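Long-range contacts in oligopeptide ABC transporter, periplasmic oligopeptide-binding protein, putative (Thermotoga maritima MSB8, PDB 5IPW), which probably binds oligopeptides in the periplasm and hands them to an ABC transporter for uptake: residues 229-233 with 247-253; 62-68 with 276-282. One frame throughout, in Å; residues are numbered along the deposited sequence.

Contact 1: 229-233 with 247-253; sequences DFLEN and DPTEQFY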
loop_
_atom_site.group_PDB
_atom_site.type_symbol
_atom_site.label_atom_id
_atom_site.label_comp_id
_atom_site.label_asym_id
_atom_site.label_seq_id
_atom_site.Cartn_x
_atom_site.Cartn_y
_atom_site.Cartn_z
ATOM N N ASP A 229 -11.683 20.584 1.732
ATOM C CA ASP A 229 -10.863 19.922 2.746
ATOM C C ASP A 229 -11.742 18.982 3.566
ATOM O O ASP A 229 -12.534 19.436 4.397
ATOM C CB ASP A 229 -10.225 20.981 3.659
ATOM C CG ASP A 229 -9.193 20.403 4.608
ATOM O OD1 ASP A 229 -9.429 19.325 5.186
ATOM O OD2 ASP A 229 -8.138 21.035 4.796
ATOM N N PHE A 230 -11.585 17.677 3.347
ATOM C CA PHE A 230 -12.425 16.670 4.008
ATOM C C PHE A 230 -12.279 16.642 5.529
ATOM O O PHE A 230 -13.169 16.179 6.230
ATOM C CB PHE A 230 -12.122 15.274 3.464
ATOM C CG PHE A 230 -10.921 14.638 4.087
ATOM C CD1 PHE A 230 -11.050 13.868 5.242
ATOM C CD2 PHE A 230 -9.658 14.818 3.542
ATOM C CE1 PHE A 230 -9.943 13.275 5.826
ATOM C CE2 PHE A 230 -8.545 14.232 4.126
ATOM C CZ PHE A 230 -8.687 13.461 5.270
ATOM N N LEU A 231 -11.136 17.105 6.019
ATOM C CA LEU A 231 -10.805 17.078 7.436
ATOM C C LEU A 231 -11.331 18.319 8.137
ATOM O O LEU A 231 -11.940 18.227 9.196
ATOM C CB LEU A 231 -9.283 17.000 7.584
ATOM C CG LEU A 231 -8.646 16.812 8.965
ATOM C CD1 LEU A 231 -8.931 15.421 9.512
ATOM C CD2 LEU A 231 -7.145 17.027 8.872
ATOM N N GLU A 232 -11.102 19.478 7.525
ATOM C CA GLU A 232 -11.385 20.781 8.143
ATOM C C GLU A 232 -12.824 21.245 7.923
ATOM O O GLU A 232 -13.434 21.823 8.825
ATOM C CB GLU A 232 -10.439 21.859 7.585
ATOM C CG GLU A 232 -8.944 21.581 7.736
ATOM C CD GLU A 232 -8.387 21.934 9.106
ATOM O OE1 GLU A 232 -7.183 21.659 9.336
ATOM O OE2 GLU A 232 -9.136 22.486 9.947
ATOM N N ASN A 233 -13.360 21.008 6.724
ATOM C CA ASN A 233 -14.649 21.589 6.345
ATOM C C ASN A 233 -15.865 20.714 6.667
ATOM O O ASN A 233 -16.279 19.862 5.886
ATOM C CB ASN A 233 -14.655 21.978 4.874
ATOM C CG ASN A 233 -15.911 22.728 4.486
ATOM O OD1 ASN A 233 -16.676 23.154 5.350
ATOM N ND2 ASN A 233 -16.142 22.876 3.183
ATOM N N ASP A 247 -14.224 20.609 14.848
ATOM C CA ASP A 247 -12.949 21.098 14.334
ATOM C C ASP A 247 -11.842 20.145 14.769
ATOM O O ASP A 247 -11.866 19.656 15.892
ATOM C CB ASP A 247 -12.670 22.506 14.879
ATOM C CG ASP A 247 -11.584 23.225 14.107
ATOM O OD1 ASP A 247 -11.874 23.720 12.995
ATOM O OD2 ASP A 247 -10.438 23.287 14.601
ATOM N N PRO A 248 -10.860 19.882 13.895
ATOM C CA PRO A 248 -9.758 18.997 14.290
ATOM C C PRO A 248 -8.777 19.575 15.323
ATOM O O PRO A 248 -7.971 18.828 15.874
ATOM C CB PRO A 248 -9.035 18.716 12.971
ATOM C CG PRO A 248 -9.387 19.849 12.080
ATOM C CD PRO A 248 -10.753 20.307 12.491
ATOM N N THR A 249 -8.831 20.880 15.577
ATOM C CA THR A 249 -7.989 21.490 16.611
ATOM C C THR A 249 -8.588 21.277 17.998
ATOM O O THR A 249 -7.849 21.261 18.975
ATOM C CB THR A 249 -7.769 23.001 16.394
ATOM O OG1 THR A 249 -9.001 23.701 16.592
ATOM C CG2 THR A 249 -7.221 23.286 14.997
ATOM N N GLU A 250 -9.911 21.126 18.090
ATOM C CA GLU A 250 -10.544 20.743 19.356
ATOM C C GLU A 250 -9.927 19.429 19.815
ATOM O O GLU A 250 -9.332 18.701 19.008
ATOM C CB GLU A 250 -12.064 20.600 19.221
ATOM C CG GLU A 250 -12.803 21.914 18.992
ATOM C CD GLU A 250 -14.274 21.722 18.640
ATOM O OE1 GLU A 250 -15.057 21.288 19.517
ATOM O OE2 GLU A 250 -14.657 22.019 17.483
ATOM N N GLN A 251 -10.032 19.132 21.109
ATOM C CA GLN A 251 -9.363 17.945 21.647
ATOM C C GLN A 251 -10.068 16.660 21.217
ATOM O O GLN A 251 -9.431 15.618 21.102
ATOM C CB GLN A 251 -9.195 18.015 23.172
ATOM C CG GLN A 251 -10.429 17.705 24.008
ATOM C CD GLN A 251 -10.073 17.220 25.410
ATOM O OE1 GLN A 251 -9.039 16.574 25.616
ATOM N NE2 GLN A 251 -10.937 17.516 26.379
ATOM N N PHE A 252 -11.377 16.747 20.983
ATOM C CA PHE A 252 -12.142 15.640 20.415
ATOM C C PHE A 252 -12.621 15.961 18.995
ATOM O O PHE A 252 -13.522 16.775 18.799
ATOM C CB PHE A 252 -13.304 15.268 21.339
ATOM C CG PHE A 252 -12.851 14.783 22.683
ATOM C CD1 PHE A 252 -12.104 13.616 22.790
ATOM C CD2 PHE A 252 -13.129 15.508 23.836
ATOM C CE1 PHE A 252 -11.660 13.170 24.023
ATOM C CE2 PHE A 252 -12.685 15.068 25.074
ATOM C CZ PHE A 252 -11.951 13.896 25.168
ATOM N N TYR A 253 -11.973 15.332 18.018
ATOM C CA TYR A 253 -12.371 15.426 16.614
ATOM C C TYR A 253 -13.397 14.332 16.342
ATOM O O TYR A 253 -13.077 13.145 16.420
ATOM C CB TYR A 253 -11.153 15.257 15.713
ATOM C CG TYR A 253 -11.444 15.363 14.236
ATOM C CD1 TYR A 253 -12.130 16.455 13.715
ATOM C CD2 TYR A 253 -11.003 14.381 13.348
ATOM C CE1 TYR A 253 -12.383 16.557 12.357
ATOM C CE2 TYR A 253 -11.248 14.478 11.992
ATOM C CZ TYR A 253 -11.942 15.563 11.504
ATOM O OH TYR A 253 -12.191 15.652 10.153
#
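This contact ties the turn that follows helix 220-227 to the entry into strand 252-257 of a mixed sheet in a periplasmic binding-protein fold. On the first side, Asp229 shapes the turn: its OD1 accepts from Leu231 N (2.9 Å), an Asx turn, and from Glu232 N (2.9 Å), and it also forms a salt bridge to Arg73. The second segment opens with an Asx turn of its own, where Asp247 OD2 takes hydrogen bonds from Thr249 N (3.1 Å) and, very short, from Thr249 OG1 (2.5 Å). Asp247 OD1 lies 4.3 Å from Glu232 OE2, so two like charges face each other and no bond holds this edge. Pro248 shares the packing with Leu231 and Tyr253: its CG sits 3.4 Å from Glu232 OE2 and 4.4 Å from Leu231 CG, and both Leu231 and Pro248 also touch Trp67. Glu250 then folds back, OE2 accepting from Asp247 N at 3.0 Å, which closes the turn on itself. Gln251 leads to the strand, which starts at Phe252; neither reaches 229-233. At Tyr253 the chain has come round again. With chi1 in the t well, the phenol reaches back past Pro248, its CE2 3.5 Å from Leu231 CD1, and the hydroxyl at its tip donates the one hydrogen bond between the segments, Tyr253 OH to Leu231 O at 2.8 Å.

Contact 2: 62-68 with 276-282; sequences TWRRVWK and YVRHEYV
Two extended segments run parallel as neighbouring strands, 62-67 and 276-281, the former one of the outermost strands of a four-stranded mixed sheet. Their axes approach to 4.1 Å and cross at -34°. The register is unbroken, Thr62 opposite Tyr276 through Trp67 opposite Tyr281.

In the parallel backbone ladder, each odd residue of 62-67 bonds to both flanks of its partner: Trp63 N to Tyr276 O (2.8 Å), Arg278 N to Trp63 O (2.9 Å), Arg65 N to Arg278 O (2.8 Å), Glu280 N to Arg65 O (3.0 Å), Trp67 N to Glu280 O and Val282 N to Trp67 O (both 2.9 Å).

On the face of Trp63, Arg65 and Trp67, His279 (chi1 m) is the hub. Arg65 CB makes a CH-pi contact over the His279 ring, 4.0 Å from its centroid. The His279 edge meets the face of Trp67 (chi1 p), T-shaped, centroids 5.3 Å apart, planes at 62°; His279 CB makes a CH-pi contact 3.9 Å from the centroid of the Trp67 five-membered ring. Ile76 and Leu79 of helix 73-80 pack here.

On the other face, Val66 CB packs on Val282 CG1 (3.9 Å), while Arg64 pairs with Asp298.

Arg65 NH1 to His279 NE2 is weak (3.5 Å), adding little beside six backbone bonds and the ring and apolar contacts.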
loop_
_atom_site.group_PDB
_atom_site.type_symbol
_atom_site.label_atom_id
_atom_site.label_comp_id
_atom_site.label_asym_id
_atom_site.label_seq_id
_atom_site.Cartn_x
_atom_site.Cartn_y
_atom_site.Cartn_z
ATOM N N THR A 62 -19.887 4.735 20.089
ATOM C CA THR A 62 -18.862 5.701 19.739
ATOM C C THR A 62 -17.527 4.990 19.805
ATOM O O THR A 62 -17.137 4.463 20.843
ATOM C CB THR A 62 -18.856 6.937 20.667
ATOM O OG1 THR A 62 -20.097 7.645 20.541
ATOM C CG2 THR A 62 -17.730 7.894 20.302
ATOM N N TRP A 63 -16.840 5.000 18.674
ATOM C CA TRP A 63 -15.579 4.327 18.495
ATOM C C TRP A 63 -14.475 5.297 18.911
ATOM O O TRP A 63 -14.215 6.296 18.223
ATOM C CB TRP A 63 -15.476 3.895 17.020
ATOM C CG TRP A 63 -14.173 3.367 16.521
ATOM C CD1 TRP A 63 -13.044 3.071 17.238
ATOM C CD2 TRP A 63 -13.884 3.033 15.166
ATOM N NE1 TRP A 63 -12.054 2.594 16.395
ATOM C CE2 TRP A 63 -12.554 2.556 15.122
ATOM C CE3 TRP A 63 -14.625 3.086 13.980
ATOM C CZ2 TRP A 63 -11.955 2.145 13.936
ATOM C CZ3 TRP A 63 -14.030 2.686 12.810
ATOM C CH2 TRP A 63 -12.705 2.218 12.791
ATOM N N ARG A 64 -13.834 4.988 20.037
ATOM C CA ARG A 64 -12.789 5.828 20.604
ATOM C C ARG A 64 -11.434 5.514 20.013
ATOM O O ARG A 64 -10.966 4.377 20.086
ATOM C CB ARG A 64 -12.722 5.647 22.120
ATOM C CG ARG A 64 -14.021 6.004 22.837
ATOM C CD ARG A 64 -13.988 5.577 24.291
ATOM N NE ARG A 64 -13.897 4.124 24.406
ATOM C CZ ARG A 64 -13.543 3.462 25.502
ATOM N NH1 ARG A 64 -13.241 4.106 26.631
ATOM N NH2 ARG A 64 -13.491 2.136 25.472
ATOM N N ARG A 65 -10.811 6.535 19.428
ATOM C CA ARG A 65 -9.432 6.448 18.973
ATOM C C ARG A 65 -8.642 7.643 19.497
ATOM O O ARG A 65 -9.183 8.517 20.186
ATOM C CB ARG A 65 -9.371 6.456 17.447
ATOM C CG ARG A 65 -10.219 5.419 16.737
ATOM C CD ARG A 65 -10.016 5.520 15.224
ATOM N NE ARG A 65 -9.220 4.415 14.692
ATOM C CZ ARG A 65 -8.133 4.523 13.928
ATOM N NH1 ARG A 65 -7.656 5.701 13.562
ATOM N NH2 ARG A 65 -7.514 3.422 13.509
ATOM N N VAL A 66 -7.364 7.687 19.145
ATOM C CA VAL A 66 -6.517 8.831 19.453
ATOM C C VAL A 66 -5.706 9.234 18.223
ATOM O O VAL A 66 -5.268 8.376 17.455
ATOM C CB VAL A 66 -5.557 8.536 20.638
ATOM C CG1 VAL A 66 -6.343 8.252 21.904
ATOM C CG2 VAL A 66 -4.630 7.372 20.335
ATOM N N TRP A 67 -5.502 10.539 18.048
ATOM C CA TRP A 67 -4.626 11.044 16.975
ATOM C C TRP A 67 -3.752 12.233 17.409
ATOM O O TRP A 67 -3.932 12.809 18.489
ATOM C CB TRP A 67 -5.454 11.400 15.735
ATOM C CG TRP A 67 -6.181 12.720 15.784
ATOM C CD1 TRP A 67 -6.697 13.349 16.882
ATOM C CD2 TRP A 67 -6.503 13.550 14.663
ATOM N NE1 TRP A 67 -7.307 14.524 16.516
ATOM C CE2 TRP A 67 -7.201 14.671 15.158
ATOM C CE3 TRP A 67 -6.264 13.454 13.286
ATOM C CZ2 TRP A 67 -7.662 15.693 14.325
ATOM C CZ3 TRP A 67 -6.720 14.470 12.458
ATOM C CH2 TRP A 67 -7.410 15.577 12.982
ATOM N N LYS A 68 -2.818 12.591 16.534
ATOM C CA LYS A 68 -1.870 13.686 16.770
ATOM C C LYS A 68 -2.307 15.022 16.137
ATOM O O LYS A 68 -1.465 15.824 15.726
ATOM C CB LYS A 68 -0.494 13.274 16.245
ATOM C CG LYS A 68 0.120 12.127 17.028
ATOM C CD LYS A 68 1.412 11.641 16.397
ATOM C CE LYS A 68 2.083 10.604 17.279
ATOM N NZ LYS A 68 3.233 9.972 16.586
ATOM N N TYR A 276 -20.754 7.105 15.767
ATOM C CA TYR A 276 -19.735 8.139 15.878
ATOM C C TYR A 276 -18.363 7.530 16.062
ATOM O O TYR A 276 -18.228 6.478 16.690
ATOM C CB TYR A 276 -20.010 9.026 17.088
ATOM C CG TYR A 276 -21.299 9.787 17.018
ATOM C CD1 TYR A 276 -21.357 11.032 16.414
ATOM C CD2 TYR A 276 -22.446 9.276 17.575
ATOM C CE1 TYR A 276 -22.542 11.742 16.355
ATOM C CE2 TYR A 276 -23.636 9.970 17.528
ATOM C CZ TYR A 276 -23.680 11.203 16.910
ATOM O OH TYR A 276 -24.874 11.889 16.851
ATOM N N VAL A 277 -17.349 8.191 15.520
ATOM C CA VAL A 277 -15.975 7.831 15.822
ATOM C C VAL A 277 -15.269 9.096 16.278
ATOM O O VAL A 277 -15.286 10.112 15.583
ATOM C CB VAL A 277 -15.250 7.101 14.657
ATOM C CG1 VAL A 277 -15.866 7.426 13.314
ATOM C CG2 VAL A 277 -13.752 7.389 14.651
ATOM N N ARG A 278 -14.687 9.033 17.477
ATOM C CA ARG A 278 -14.054 10.197 18.081
ATOM C C ARG A 278 -12.567 9.980 18.313
ATOM O O ARG A 278 -12.147 8.972 18.881
ATOM C CB ARG A 278 -14.796 10.622 19.362
ATOM C CG ARG A 278 -14.179 10.263 20.708
ATOM C CD ARG A 278 -15.227 10.419 21.803
ATOM N NE ARG A 278 -14.753 11.106 23.001
ATOM C CZ ARG A 278 -14.126 10.539 24.035
ATOM N NH1 ARG A 278 -13.834 9.248 24.053
ATOM N NH2 ARG A 278 -13.770 11.285 25.071
ATOM N N HIS A 279 -11.777 10.926 17.823
ATOM C CA HIS A 279 -10.341 10.946 18.064
ATOM C C HIS A 279 -10.033 11.983 19.136
ATOM O O HIS A 279 -10.487 13.132 19.043
ATOM C CB HIS A 279 -9.585 11.301 16.791
ATOM C CG HIS A 279 -9.674 10.256 15.727
ATOM N ND1 HIS A 279 -10.838 9.990 15.041
ATOM C CD2 HIS A 279 -8.739 9.419 15.221
ATOM C CE1 HIS A 279 -10.622 9.025 14.169
ATOM N NE2 HIS A 279 -9.354 8.668 14.250
ATOM N N GLU A 280 -9.289 11.565 20.158
ATOM C CA GLU A 280 -8.725 12.492 21.127
ATOM C C GLU A 280 -7.348 12.958 20.667
ATOM O O GLU A 280 -6.506 12.139 20.281
ATOM C CB GLU A 280 -8.614 11.837 22.498
ATOM C CG GLU A 280 -8.276 12.829 23.604
ATOM C CD GLU A 280 -8.392 12.249 25.000
ATOM O OE1 GLU A 280 -9.066 11.211 25.194
ATOM O OE2 GLU A 280 -7.803 12.854 25.913
ATOM N N TYR A 281 -7.119 14.271 20.696
ATOM C CA TYR A 281 -5.778 14.791 20.450
ATOM C C TYR A 281 -4.848 14.303 21.570
ATOM O O TYR A 281 -5.193 14.350 22.748
ATOM C CB TYR A 281 -5.733 16.329 20.360
ATOM C CG TYR A 281 -4.304 16.844 20.252
ATOM C CD1 TYR A 281 -3.674 16.954 19.016
ATOM C CD2 TYR A 281 -3.566 17.165 21.395
ATOM C CE1 TYR A 281 -2.361 17.392 18.912
ATOM C CE2 TYR A 281 -2.252 17.602 21.306
ATOM C CZ TYR A 281 -1.652 17.714 20.065
ATOM O OH TYR A 281 -0.344 18.148 19.979
ATOM N N VAL A 282 -3.678 13.820 21.185
ATOM C CA VAL A 282 -2.684 13.382 22.140
ATOM C C VAL A 282 -1.326 13.964 21.768
ATOM O O VAL A 282 -1.047 14.233 20.598
ATOM C CB VAL A 282 -2.596 11.843 22.231
ATOM C CG1 VAL A 282 -3.883 11.269 22.804
ATOM C CG2 VAL A 282 -2.273 11.221 20.879
#

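Overall arrangement
Contact 1 is nested in the long loop that contact 2 closes, and their centres are 11 Å apart. The two share one sheet: strand 252-257, which begins in contact 1, runs antiparallel beside strand 276-281, with Gln251 O 2.7 Å from Tyr281 N and Tyr253 N 2.8 Å from His279 O, both probable hydrogen bonds. Trp67 of contact 2 stacks on Tyr253, and Phe252 forms a cation-pi pair with Arg278, its CE1 3.0 Å from Arg278 NH2. Helix 73-80 touches side chains of both contacts. The centres of contacts 1 and 2 lie about 25 and 24 Å from the centre of the chain, on the same side of it.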